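Local coordinates for protein bottromycin amidohydrolase (Streptomyces purpureus, PDB 6I5S) that probably acts as a two-zinc, thiazoline-specific amidohydrolase that serves as the gatekeeper of bottromycin biosynthesis, at residues A[15-20]-A[124-129]; A[89-94]-A[384-389]; A[95-100]-A[114-119]; A[105-110]-A[134-139]. One frame throughout, in Å; residues are numbered along the deposited sequence.

How the contacts relate
Near the N terminus, 15-20 meets 124-129 in contact 1, closing a loop of 103 residues and laying an N-terminal turn on helix 121-132. Contact 2 spans 289 residues, joining strand 84-95 to helix 383-388; it crosses contact 1, because their segments alternate along the chain. Contact 3, which pairs 95-100 with 114-119 only 13 residues on, is nested inside both loops and brings strands 84-95 and 111-116 together beside the zinc site. Contact 4, 105-110 with 134-139, is nested inside contact 2 but crosses contacts 1 and 3. Contact 3 touches all the others: Leu17 of contact 1 reaches it, Arg115 links it to contact 2 and Tyr114 links it to contact 4.

Contact 1: residues A[15-20]-A[124-129]; sequences RGLLPE and LLAAGV
Leu18 and Val129 meet tip to tip where an N-terminal type I beta turn, Arg15 to Leu18, lies against helix 121-132, an outer helix following a strand of what is, by family, probably the amidohydrolase (beta/alpha)8 barrel. The turn is closed by Leu18 N donating to Arg15 O at 2.9 Å. The buried part is purely apolar. Leu18 CD1 sits in the fork of the valine, 3.7 Å from Val129 CG2 and 3.9 Å from Val129 CG1, and one helical turn earlier Leu17 CD1 rests on Ala126 CB at 4.0 Å. Leu17 also touches Val97, which extends this packing toward the loop after strand 84-95. The outer side is no less extensive but is open to solvent: Arg15 lies at the surface and Leu125 is only partly buried. Leu125 has CG anti to its own backbone N (chi1 -176°), and Arg15 crosses it obliquely, its chain bent at chi3. Their aliphatic parts approach to 4.1 Å, between Arg15 CG and Leu125 CG. Farther out, the guanidinium meets the leucine methyls without a polar partner on this helix segment: Leu125 CD1 lies over one of its faces, and Leu125 CD2 is 3.9 Å from Arg15 NH2.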
loop_
_atom_site.group_PDB
_atom_site.type_symbol
_atom_site.label_atom_id
_atom_site.label_comp_id
_atom_site.label_asym_id
_atom_site.label_seq_id
_atom_site.Cartn_x
_atom_site.Cartn_y
_atom_site.Cartn_z
ATOM N N ARG A 15 -19.297 8.424 -6.369
ATOM C CA ARG A 15 -19.370 6.972 -6.567
ATOM C C ARG A 15 -18.448 6.504 -7.685
ATOM O O ARG A 15 -18.563 5.378 -8.154
ATOM C CB ARG A 15 -20.806 6.512 -6.849
ATOM C CG ARG A 15 -21.770 6.847 -5.726
ATOM C CD ARG A 15 -23.145 6.108 -5.876
ATOM N NE ARG A 15 -22.981 4.650 -5.912
ATOM C CZ ARG A 15 -22.932 3.859 -4.840
ATOM N NH1 ARG A 15 -22.766 2.545 -4.985
ATOM N NH2 ARG A 15 -23.095 4.363 -3.623
ATOM N N GLY A 16 -17.486 7.337 -8.074
ATOM C CA GLY A 16 -16.618 7.038 -9.218
ATOM C C GLY A 16 -15.776 5.794 -9.111
ATOM O O GLY A 16 -15.387 5.236 -10.137
ATOM N N LEU A 17 -15.472 5.323 -7.907
ATOM C CA LEU A 17 -14.739 4.076 -7.813
ATOM C C LEU A 17 -15.599 2.853 -8.090
ATOM O O LEU A 17 -15.047 1.770 -8.293
ATOM C CB LEU A 17 -14.128 3.890 -6.435
ATOM C CG LEU A 17 -12.990 4.862 -6.090
ATOM C CD1 LEU A 17 -12.584 4.775 -4.653
ATOM C CD2 LEU A 17 -11.737 4.583 -7.022
ATOM N N LEU A 18 -16.928 2.990 -8.080
ATOM C CA LEU A 18 -17.842 1.857 -8.133
ATOM C C LEU A 18 -18.945 2.178 -9.117
ATOM O O LEU A 18 -20.118 2.265 -8.757
ATOM C CB LEU A 18 -18.406 1.534 -6.750
ATOM C CG LEU A 18 -17.329 1.175 -5.729
ATOM C CD1 LEU A 18 -17.890 1.202 -4.324
ATOM C CD2 LEU A 18 -16.726 -0.191 -6.033
ATOM N N PRO A 19 -18.593 2.363 -10.377
ATOM C CA PRO A 19 -19.561 2.873 -11.335
ATOM C C PRO A 19 -20.624 1.836 -11.665
ATOM O O PRO A 19 -20.367 0.630 -11.745
ATOM C CB PRO A 19 -18.709 3.204 -12.566
ATOM C CG PRO A 19 -17.461 2.378 -12.429
ATOM C CD PRO A 19 -17.222 2.266 -10.938
ATOM N N GLU A 20 -21.836 2.337 -11.881
ATOM C CA GLU A 20 -22.957 1.476 -12.246
ATOM C C GLU A 20 -22.680 0.775 -13.566
ATOM O O GLU A 20 -22.098 1.351 -14.489
ATOM C CB GLU A 20 -24.247 2.298 -12.368
ATOM C CG GLU A 20 -24.577 3.161 -11.165
ATOM C CD GLU A 20 -25.558 2.504 -10.225
ATOM O OE1 GLU A 20 -26.741 2.379 -10.609
ATOM O OE2 GLU A 20 -25.146 2.104 -9.110
ATOM N N LEU A 124 -14.005 8.104 0.648
ATOM C CA LEU A 124 -14.933 8.021 1.772
ATOM C C LEU A 124 -16.177 7.265 1.378
ATOM O O LEU A 124 -16.739 6.516 2.183
ATOM C CB LEU A 124 -15.307 9.422 2.241
ATOM C CG LEU A 124 -14.101 10.222 2.837
ATOM C CD1 LEU A 124 -14.613 11.538 3.333
ATOM C CD2 LEU A 124 -13.414 9.491 3.990
ATOM N N LEU A 125 -16.676 7.507 0.171
ATOM C CA LEU A 125 -17.829 6.728 -0.304
ATOM C C LEU A 125 -17.504 5.244 -0.298
ATOM O O LEU A 125 -18.296 4.413 0.185
ATOM C CB LEU A 125 -18.249 7.198 -1.701
ATOM C CG LEU A 125 -19.487 6.609 -2.359
ATOM C CD1 LEU A 125 -19.164 5.198 -2.903
ATOM C CD2 LEU A 125 -20.686 6.551 -1.423
ATOM N N ALA A 126 -16.320 4.886 -0.806
ATOM C CA ALA A 126 -15.913 3.494 -0.813
ATOM C C ALA A 126 -15.851 2.932 0.596
ATOM O O ALA A 126 -16.205 1.780 0.805
ATOM C CB ALA A 126 -14.550 3.367 -1.512
ATOM N N ALA A 127 -15.413 3.748 1.577
ATOM C CA ALA A 127 -15.427 3.308 2.975
ATOM C C ALA A 127 -16.865 3.058 3.441
ATOM O O ALA A 127 -17.115 2.139 4.225
ATOM C CB ALA A 127 -14.762 4.335 3.902
ATOM N N GLY A 128 -17.821 3.862 2.949
ATOM C CA GLY A 128 -19.229 3.646 3.334
ATOM C C GLY A 128 -19.741 2.339 2.752
ATOM O O GLY A 128 -20.484 1.593 3.404
ATOM N N VAL A 129 -19.345 2.041 1.513
ATOM C CA VAL A 129 -19.742 0.775 0.885
ATOM C C VAL A 129 -19.187 -0.388 1.692
ATOM O O VAL A 129 -19.840 -1.427 1.849
ATOM C CB VAL A 129 -19.256 0.749 -0.570
ATOM C CG1 VAL A 129 -19.369 -0.660 -1.194
ATOM C CG2 VAL A 129 -20.011 1.767 -1.365
#

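Contact 2: residues A[89-94]-A[384-389]; sequences GFVDAH and DAYDVM
Val91 holds CG1 anti to its backbone N (chi1 -172°) and CG2 anti to its carbonyl carbon, which spreads the two methyls against different partners, while Tyr386 has CG likewise anti to its carbonyl carbon, and its ring crosses the valine. Val91 CG2 lies over one ring face, 3.9 Å from the Tyr386 centroid and 29° off the normal, a CH-pi contact. Val91 CG1 meets Met389 tip to tip, 3.6 Å from Met389 CE. Between the two, Ala385 CB presses on Val91 CB at 3.5 Å, so Ala385, Tyr386 and Met389 all pack on this one strand side chain. The phenol gives the polar link: Tyr386 OH donates to Gly89 O at 2.6 Å, approaching from above the carbonyl plane. Farther along the strand the chain turns a corner, and His94 N donates to Asp92 OD2 at 3.0 Å in an Asx turn that ends on the zinc ligand His94. The strand 90-92 and helix 384-388 axes approach to 8.7 Å at 55°. Beyond them, strand 111-116 runs beside strand 84-95 and touches the helix through Thr112 on Tyr386 and Arg115 on Val388, while Arg342 forms salt bridges with Asp384 and Asp387.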
loop_
_atom_site.group_PDB
_atom_site.type_symbol
_atom_site.label_atom_id
_atom_site.label_comp_id
_atom_site.label_asym_id
_atom_site.label_seq_id
_atom_site.Cartn_x
_atom_site.Cartn_y
_atom_site.Cartn_z
ATOM N N GLY A 89 -4.665 -9.763 7.234
ATOM C CA GLY A 89 -4.715 -9.161 5.916
ATOM C C GLY A 89 -3.647 -8.097 5.770
ATOM O O GLY A 89 -3.284 -7.441 6.738
ATOM N N PHE A 90 -3.144 -7.953 4.539
ATOM C CA PHE A 90 -2.080 -7.002 4.229
ATOM C C PHE A 90 -2.629 -5.596 4.030
ATOM O O PHE A 90 -3.794 -5.396 3.650
ATOM C CB PHE A 90 -1.336 -7.412 2.943
ATOM C CG PHE A 90 -0.878 -8.833 2.952
ATOM C CD1 PHE A 90 -0.352 -9.401 4.095
ATOM C CD2 PHE A 90 -1.013 -9.608 1.836
ATOM C CE1 PHE A 90 0.003 -10.758 4.130
ATOM C CE2 PHE A 90 -0.641 -10.983 1.873
ATOM C CZ PHE A 90 -0.124 -11.517 3.033
ATOM N N VAL A 91 -1.746 -4.621 4.266
ATOM C CA VAL A 91 -2.060 -3.204 4.096
ATOM C C VAL A 91 -1.058 -2.612 3.128
ATOM O O VAL A 91 0.153 -2.572 3.418
ATOM C CB VAL A 91 -2.021 -2.437 5.425
ATOM C CG1 VAL A 91 -2.568 -0.978 5.167
ATOM C CG2 VAL A 91 -2.856 -3.183 6.486
ATOM N N ASP A 92 -1.540 -2.141 1.972
ATOM C CA ASP A 92 -0.680 -1.322 1.114
ATOM C C ASP A 92 -0.618 0.084 1.713
ATOM O O ASP A 92 -1.596 0.847 1.656
ATOM C CB ASP A 92 -1.157 -1.293 -0.335
ATOM C CG ASP A 92 -0.172 -0.572 -1.254
ATOM O OD1 ASP A 92 -0.181 -0.860 -2.443
ATOM O OD2 ASP A 92 0.608 0.309 -0.782
ATOM N N ALA A 93 0.522 0.416 2.281
ATOM C CA ALA A 93 0.652 1.661 3.050
ATOM C C ALA A 93 0.802 2.923 2.194
ATOM O O ALA A 93 0.874 4.040 2.750
ATOM C CB ALA A 93 1.807 1.545 4.010
ATOM N N HIS A 94 0.802 2.805 0.879
ATOM C CA HIS A 94 0.853 3.991 0.033
ATOM C C HIS A 94 0.238 3.638 -1.313
ATOM O O HIS A 94 0.970 3.350 -2.255
ATOM C CB HIS A 94 2.282 4.461 -0.160
ATOM C CG HIS A 94 2.417 5.855 -0.739
ATOM N ND1 HIS A 94 3.121 6.863 -0.110
ATOM C CD2 HIS A 94 1.930 6.404 -1.882
ATOM C CE1 HIS A 94 3.036 7.969 -0.830
ATOM N NE2 HIS A 94 2.349 7.715 -1.923
ATOM N N ASP A 384 2.243 -3.384 11.959
ATOM C CA ASP A 384 2.711 -2.000 12.083
ATOM C C ASP A 384 1.902 -1.065 11.201
ATOM O O ASP A 384 1.769 0.125 11.514
ATOM C CB ASP A 384 4.195 -1.925 11.749
ATOM C CG ASP A 384 5.079 -2.121 12.979
ATOM O OD1 ASP A 384 4.543 -2.451 14.046
ATOM O OD2 ASP A 384 6.303 -1.906 12.891
ATOM N N ALA A 385 1.338 -1.578 10.112
ATOM C CA ALA A 385 0.435 -0.745 9.303
ATOM C C ALA A 385 -0.884 -0.491 10.027
ATOM O O ALA A 385 -1.429 0.615 9.989
ATOM C CB ALA A 385 0.185 -1.371 7.943
ATOM N N TYR A 386 -1.420 -1.483 10.710
ATOM C CA TYR A 386 -2.635 -1.203 11.480
ATOM C C TYR A 386 -2.331 -0.171 12.559
ATOM O O TYR A 386 -3.132 0.712 12.838
ATOM C CB TYR A 386 -3.182 -2.483 12.094
ATOM C CG TYR A 386 -3.671 -3.456 11.012
ATOM C CD1 TYR A 386 -4.624 -3.057 10.084
ATOM C CD2 TYR A 386 -3.168 -4.751 10.911
ATOM C CE1 TYR A 386 -5.071 -3.908 9.084
ATOM C CE2 TYR A 386 -3.608 -5.635 9.886
ATOM C CZ TYR A 386 -4.556 -5.184 8.981
ATOM O OH TYR A 386 -5.055 -5.991 7.968
ATOM N N ASP A 387 -1.136 -0.231 13.142
ATOM C CA ASP A 387 -0.765 0.780 14.154
ATOM C C ASP A 387 -0.634 2.186 13.563
ATOM O O ASP A 387 -1.127 3.164 14.168
ATOM C CB ASP A 387 0.547 0.395 14.866
ATOM C CG ASP A 387 0.336 -0.642 15.944
ATOM O OD1 ASP A 387 -0.828 -1.010 16.217
ATOM O OD2 ASP A 387 1.336 -1.083 16.530
ATOM N N VAL A 388 -0.007 2.309 12.402
ATOM C CA VAL A 388 0.176 3.648 11.819
ATOM C C VAL A 388 -1.166 4.257 11.422
ATOM O O VAL A 388 -1.327 5.495 11.408
ATOM C CB VAL A 388 1.150 3.607 10.614
ATOM C CG1 VAL A 388 0.488 3.108 9.319
ATOM C CG2 VAL A 388 1.756 5.003 10.426
ATOM N N MET A 389 -2.139 3.419 11.080
ATOM C CA MET A 389 -3.496 3.886 10.762
ATOM C C MET A 389 -4.357 4.139 11.976
ATOM O O MET A 389 -5.499 4.642 11.839
ATOM C CB MET A 389 -4.182 2.856 9.875
ATOM C CG MET A 389 -3.597 2.763 8.470
ATOM S SD MET A 389 -4.527 1.698 7.319
ATOM C CE MET A 389 -4.389 0.096 8.124
#

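Contact 3: residues A[95-100]-A[114-119]; sequences AHVSSV and YRQLWG
Gln116 OE1 accepts from Val97 N at 2.8 Å, with an N-H...O angle of 152° and the donor in the amide plane, on a lone pair. The other end of the same amide is also held: Gln116 NE2 donates to Trp118 O at 3.1 Å and 174°; the two bonds together fix the rotation of the flat group. Its plane stands 84° from that of the His96 ring. The main-chain pairing is parallel, with Ala95 N bonded to Arg115 O at 2.9 Å and a weak return bond from Leu117 N to Ala95 O. These links join the C-terminal ends of strands 84-95 and 111-116, neighbours in a beta-alpha-beta crossover through helix 100-108. His94 and His96, consistent with the His-X-His motif of the amidohydrolase superfamily, bind one zinc ion together with Asp348 and the carboxylated lysine at position 183, whose NZ is hydrogen-bonded to Leu117 O. His96 meets Trp118 CB at its ring edge, 3.8 Å from His96 ND1. Elsewhere, Val97 crosses Tyr114 at about a right angle: Val97 CG2 lies over one ring face, 3.8 Å from the Tyr114 centroid, with Leu103 and Leu106 of helix 100-108 packed on both residues.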
loop_
_atom_site.group_PDB
_atom_site.type_symbol
_atom_site.label_atom_id
_atom_site.label_comp_id
_atom_site.label_asym_id
_atom_site.label_seq_id
_atom_site.Cartn_x
_atom_site.Cartn_y
_atom_site.Cartn_z
ATOM N N ALA A 95 -1.085 3.664 -1.434
ATOM C CA ALA A 95 -1.754 3.303 -2.675
ATOM C C ALA A 95 -2.473 4.528 -3.229
ATOM O O ALA A 95 -2.816 5.452 -2.487
ATOM C CB ALA A 95 -2.743 2.145 -2.476
ATOM N N HIS A 96 -2.581 4.580 -4.553
ATOM C CA HIS A 96 -3.345 5.602 -5.260
ATOM C C HIS A 96 -4.429 4.837 -6.024
ATOM O O HIS A 96 -4.305 4.562 -7.213
ATOM C CB HIS A 96 -2.469 6.442 -6.165
ATOM C CG HIS A 96 -1.527 7.327 -5.400
ATOM N ND1 HIS A 96 -1.950 8.445 -4.709
ATOM C CD2 HIS A 96 -0.199 7.224 -5.167
ATOM C CE1 HIS A 96 -0.918 9.003 -4.105
ATOM N NE2 HIS A 96 0.154 8.282 -4.368
ATOM N N VAL A 97 -5.480 4.483 -5.306
ATOM C CA VAL A 97 -6.627 3.775 -5.865
ATOM C C VAL A 97 -7.467 4.784 -6.621
ATOM O O VAL A 97 -7.928 5.775 -6.043
ATOM C CB VAL A 97 -7.412 3.106 -4.752
ATOM C CG1 VAL A 97 -8.757 2.631 -5.279
ATOM C CG2 VAL A 97 -6.557 1.976 -4.192
ATOM N N SER A 98 -7.640 4.542 -7.931
ATOM C CA SER A 98 -8.386 5.400 -8.831
ATOM C C SER A 98 -9.487 4.666 -9.576
ATOM O O SER A 98 -10.296 5.318 -10.250
ATOM C CB SER A 98 -7.446 6.051 -9.864
ATOM O OG SER A 98 -6.560 6.919 -9.213
ATOM N N SER A 99 -9.540 3.348 -9.463
ATOM C CA SER A 99 -10.533 2.561 -10.191
ATOM C C SER A 99 -10.808 1.254 -9.460
ATOM O O SER A 99 -10.031 0.788 -8.617
ATOM C CB SER A 99 -10.087 2.236 -11.633
ATOM O OG SER A 99 -9.110 1.261 -11.609
ATOM N N VAL A 100 -11.968 0.676 -9.783
ATOM C CA VAL A 100 -12.300 -0.638 -9.233
ATOM C C VAL A 100 -11.278 -1.700 -9.645
ATOM O O VAL A 100 -11.072 -2.671 -8.910
ATOM C CB VAL A 100 -13.730 -1.026 -9.658
ATOM C CG1 VAL A 100 -13.830 -1.125 -11.162
ATOM C CG2 VAL A 100 -14.144 -2.334 -9.012
ATOM N N TYR A 114 -5.809 -0.285 2.683
ATOM C CA TYR A 114 -4.765 0.531 2.074
ATOM C C TYR A 114 -4.880 1.956 2.633
ATOM O O TYR A 114 -5.980 2.408 2.995
ATOM C CB TYR A 114 -4.883 0.525 0.542
ATOM C CG TYR A 114 -6.205 1.095 -0.018
ATOM C CD1 TYR A 114 -6.301 2.416 -0.480
ATOM C CD2 TYR A 114 -7.344 0.298 -0.102
ATOM C CE1 TYR A 114 -7.509 2.934 -0.954
ATOM C CE2 TYR A 114 -8.578 0.795 -0.607
ATOM C CZ TYR A 114 -8.640 2.100 -1.060
ATOM O OH TYR A 114 -9.787 2.585 -1.535
ATOM N N ARG A 115 -3.738 2.644 2.660
ATOM C CA ARG A 115 -3.693 4.098 2.860
ATOM C C ARG A 115 -3.757 4.764 1.493
ATOM O O ARG A 115 -2.894 4.568 0.621
ATOM C CB ARG A 115 -2.456 4.543 3.632
ATOM C CG ARG A 115 -2.368 3.955 5.012
ATOM C CD ARG A 115 -1.327 4.693 5.896
ATOM N NE ARG A 115 -0.004 4.806 5.231
ATOM C CZ ARG A 115 1.010 5.558 5.646
ATOM N NH1 ARG A 115 2.153 5.601 4.974
ATOM N NH2 ARG A 115 0.947 6.287 6.775
ATOM N N GLN A 116 -4.775 5.574 1.324
ATOM C CA GLN A 116 -4.972 6.405 0.137
ATOM C C GLN A 116 -4.359 7.756 0.422
ATOM O O GLN A 116 -4.959 8.582 1.112
ATOM C CB GLN A 116 -6.447 6.554 -0.190
ATOM C CG GLN A 116 -6.718 7.489 -1.362
ATOM C CD GLN A 116 -6.223 6.926 -2.680
ATOM O OE1 GLN A 116 -6.134 5.714 -2.861
ATOM N NE2 GLN A 116 -5.894 7.803 -3.601
ATOM N N LEU A 117 -3.167 7.978 -0.112
ATOM C CA LEU A 117 -2.392 9.160 0.251
ATOM C C LEU A 117 -2.662 10.348 -0.663
ATOM O O LEU A 117 -1.923 11.341 -0.624
ATOM C CB LEU A 117 -0.893 8.785 0.304
ATOM C CG LEU A 117 -0.432 8.837 1.762
ATOM C CD1 LEU A 117 -1.218 7.959 2.683
ATOM C CD2 LEU A 117 1.027 8.482 1.843
ATOM N N TRP A 118 -3.728 10.297 -1.440
ATOM C CA TRP A 118 -4.295 11.446 -2.108
ATOM C C TRP A 118 -5.800 11.220 -2.058
ATOM O O TRP A 118 -6.404 10.859 -3.039
ATOM C CB TRP A 118 -3.797 11.582 -3.548
ATOM C CG TRP A 118 -3.802 12.950 -4.024
ATOM C CD1 TRP A 118 -4.877 13.780 -4.140
ATOM C CD2 TRP A 118 -2.663 13.684 -4.473
ATOM N NE1 TRP A 118 -4.473 15.004 -4.632
ATOM C CE2 TRP A 118 -3.117 14.964 -4.850
ATOM C CE3 TRP A 118 -1.295 13.382 -4.592
ATOM C CZ2 TRP A 118 -2.254 15.945 -5.343
ATOM C CZ3 TRP A 118 -0.438 14.359 -5.075
ATOM C CH2 TRP A 118 -0.923 15.626 -5.446
ATOM N N GLY A 119 -6.378 11.390 -0.874
ATOM C CA GLY A 119 -7.774 11.027 -0.676
ATOM C C GLY A 119 -8.748 12.047 -1.232
ATOM O O GLY A 119 -8.517 13.257 -1.259
#

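Contact 4: residues A[105-110]-A[134-139]; sequences GLLVHG and HAVLPR
Leu107 leans its branch point on the Pro138 ring: Leu107 CG is 3.8 Å from Pro138 CD, and Leu107 CD2 is 3.9 Å from Pro138 CG. The other methyl turns to the preceding residues, where Leu107 CD1 lies 3.6 Å from Val136 O and 4.1 Å from Val136 CG1. That carbonyl oxygen is buried by the contact and finds no hydrogen-bond partner in the model, so a methyl group is what faces it on this side. Leu106, one residue earlier, makes a thinner contact, its CB 4.2 Å from Pro138 CG. The whole first shell is therefore apolar apart from backbone atoms.

Leu107 is directed at the loop with CG anti to its carbonyl carbon (chi1 -74°). The next shell is the helix end that carries it. His109 ND1 donates to Gly105 O at 2.8 Å and 169°, the acceptor lying in the imidazole plane, which ties this ring back to the last helical turn. Gly110, with phi 86°, is the C-prime residue of a Schellman motif: Gly110 N reaches Leu107 O at 3.0 Å and Val111 N pairs with Leu106 O, turning the chain from helix 100-108 into strand 111-116. On the loop side, a backbone bond between Val136 and Leu28 and the packing of Val136 on Leu31 tie it to helix 23-31. The contact thus sits where helix 100-108, the loop leaving helix 121-132 and helix 23-31 converge, with Tyr114 of strand 111-116 touching both Leu106 and Pro138 and strand 139-142 starting at the end of the segment.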
loop_
_atom_site.group_PDB
_atom_site.type_symbol
_atom_site.label_atom_id
_atom_site.label_comp_id
_atom_site.label_asym_id
_atom_site.label_seq_id
_atom_site.Cartn_x
_atom_site.Cartn_y
_atom_site.Cartn_z
ATOM N N GLY A 105 -7.312 -5.806 -7.811
ATOM C CA GLY A 105 -5.909 -6.200 -7.752
ATOM C C GLY A 105 -5.403 -6.334 -6.332
ATOM O O GLY A 105 -4.741 -7.322 -5.985
ATOM N N LEU A 106 -5.748 -5.367 -5.465
ATOM C CA LEU A 106 -5.335 -5.477 -4.073
ATOM C C LEU A 106 -5.900 -6.733 -3.418
ATOM O O LEU A 106 -5.133 -7.497 -2.802
ATOM C CB LEU A 106 -5.726 -4.217 -3.293
ATOM C CG LEU A 106 -5.005 -2.948 -3.725
ATOM C CD1 LEU A 106 -5.631 -1.733 -3.069
ATOM C CD2 LEU A 106 -3.517 -2.988 -3.420
ATOM N N LEU A 107 -7.239 -6.975 -3.551
ATOM C CA LEU A 107 -7.867 -8.099 -2.869
ATOM C C LEU A 107 -7.246 -9.413 -3.299
ATOM O O LEU A 107 -6.999 -10.299 -2.486
ATOM C CB LEU A 107 -9.358 -8.146 -3.202
ATOM C CG LEU A 107 -10.192 -7.075 -2.511
ATOM C CD1 LEU A 107 -11.620 -7.205 -3.072
ATOM C CD2 LEU A 107 -10.144 -7.280 -1.011
ATOM N N VAL A 108 -7.030 -9.557 -4.594
ATOM C CA VAL A 108 -6.498 -10.814 -5.141
ATOM C C VAL A 108 -5.138 -11.139 -4.536
ATOM O O VAL A 108 -4.757 -12.311 -4.421
ATOM C CB VAL A 108 -6.423 -10.679 -6.684
ATOM C CG1 VAL A 108 -5.390 -11.603 -7.274
ATOM C CG2 VAL A 108 -7.796 -10.908 -7.282
ATOM N N HIS A 109 -4.397 -10.114 -4.111
ATOM C CA HIS A 109 -3.065 -10.295 -3.579
ATOM C C HIS A 109 -3.025 -10.221 -2.066
ATOM O O HIS A 109 -1.922 -10.139 -1.498
ATOM C CB HIS A 109 -2.090 -9.293 -4.224
ATOM C CG HIS A 109 -1.872 -9.610 -5.665
ATOM N ND1 HIS A 109 -2.704 -9.159 -6.661
ATOM C CD2 HIS A 109 -0.941 -10.398 -6.272
ATOM C CE1 HIS A 109 -2.323 -9.678 -7.821
ATOM N NE2 HIS A 109 -1.256 -10.432 -7.613
ATOM N N GLY A 110 -4.192 -10.340 -1.419
ATOM C CA GLY A 110 -4.272 -10.428 0.031
ATOM C C GLY A 110 -4.300 -9.095 0.740
ATOM O O GLY A 110 -4.193 -9.047 1.969
ATOM N N HIS A 134 -21.969 -3.611 1.028
ATOM C CA HIS A 134 -22.613 -3.650 -0.286
ATOM C C HIS A 134 -21.724 -4.170 -1.405
ATOM O O HIS A 134 -22.245 -4.503 -2.478
ATOM C CB HIS A 134 -23.106 -2.264 -0.678
ATOM C CG HIS A 134 -24.275 -1.806 0.120
ATOM N ND1 HIS A 134 -25.183 -2.676 0.699
ATOM C CD2 HIS A 134 -24.679 -0.559 0.458
ATOM C CE1 HIS A 134 -26.118 -1.974 1.337
ATOM N NE2 HIS A 134 -25.839 -0.690 1.197
ATOM N N ALA A 135 -20.406 -4.231 -1.181
ATOM C CA ALA A 135 -19.464 -4.822 -2.115
ATOM C C ALA A 135 -18.262 -5.274 -1.311
ATOM O O ALA A 135 -17.937 -4.689 -0.272
ATOM C CB ALA A 135 -19.015 -3.810 -3.173
ATOM N N VAL A 136 -17.579 -6.297 -1.811
ATOM C CA VAL A 136 -16.357 -6.774 -1.190
ATOM C C VAL A 136 -15.224 -5.875 -1.652
ATOM O O VAL A 136 -14.936 -5.808 -2.856
ATOM C CB VAL A 136 -16.095 -8.231 -1.581
ATOM C CG1 VAL A 136 -14.799 -8.713 -1.008
ATOM C CG2 VAL A 136 -17.186 -9.092 -1.004
ATOM N N LEU A 137 -14.591 -5.172 -0.716
ATOM C CA LEU A 137 -13.475 -4.323 -1.123
ATOM C C LEU A 137 -12.545 -4.103 0.073
ATOM O O LEU A 137 -12.917 -4.358 1.226
ATOM C CB LEU A 137 -13.984 -3.002 -1.721
ATOM C CG LEU A 137 -15.163 -2.328 -1.077
ATOM C CD1 LEU A 137 -14.977 -2.249 0.382
ATOM C CD2 LEU A 137 -15.339 -0.959 -1.682
ATOM N N PRO A 138 -11.304 -3.699 -0.177
ATOM C CA PRO A 138 -10.393 -3.383 0.922
ATOM C C PRO A 138 -10.867 -2.119 1.628
ATOM O O PRO A 138 -11.467 -1.229 1.006
ATOM C CB PRO A 138 -9.049 -3.134 0.229
ATOM C CG PRO A 138 -9.247 -3.462 -1.214
ATOM C CD PRO A 138 -10.738 -3.426 -1.493
ATOM N N ARG A 139 -10.509 -2.027 2.910
ATOM C CA ARG A 139 -10.908 -0.864 3.704
ATOM C C ARG A 139 -9.907 0.273 3.497
ATOM O O ARG A 139 -8.707 0.061 3.698
ATOM C CB ARG A 139 -10.944 -1.272 5.171
ATOM C CG ARG A 139 -11.405 -0.181 6.176
ATOM C CD ARG A 139 -12.921 0.118 6.019
ATOM N NE ARG A 139 -13.407 0.948 7.121
ATOM C CZ ARG A 139 -14.368 0.614 7.981
ATOM N NH1 ARG A 139 -15.026 -0.540 7.888
ATOM N NH2 ARG A 139 -14.679 1.468 8.946
#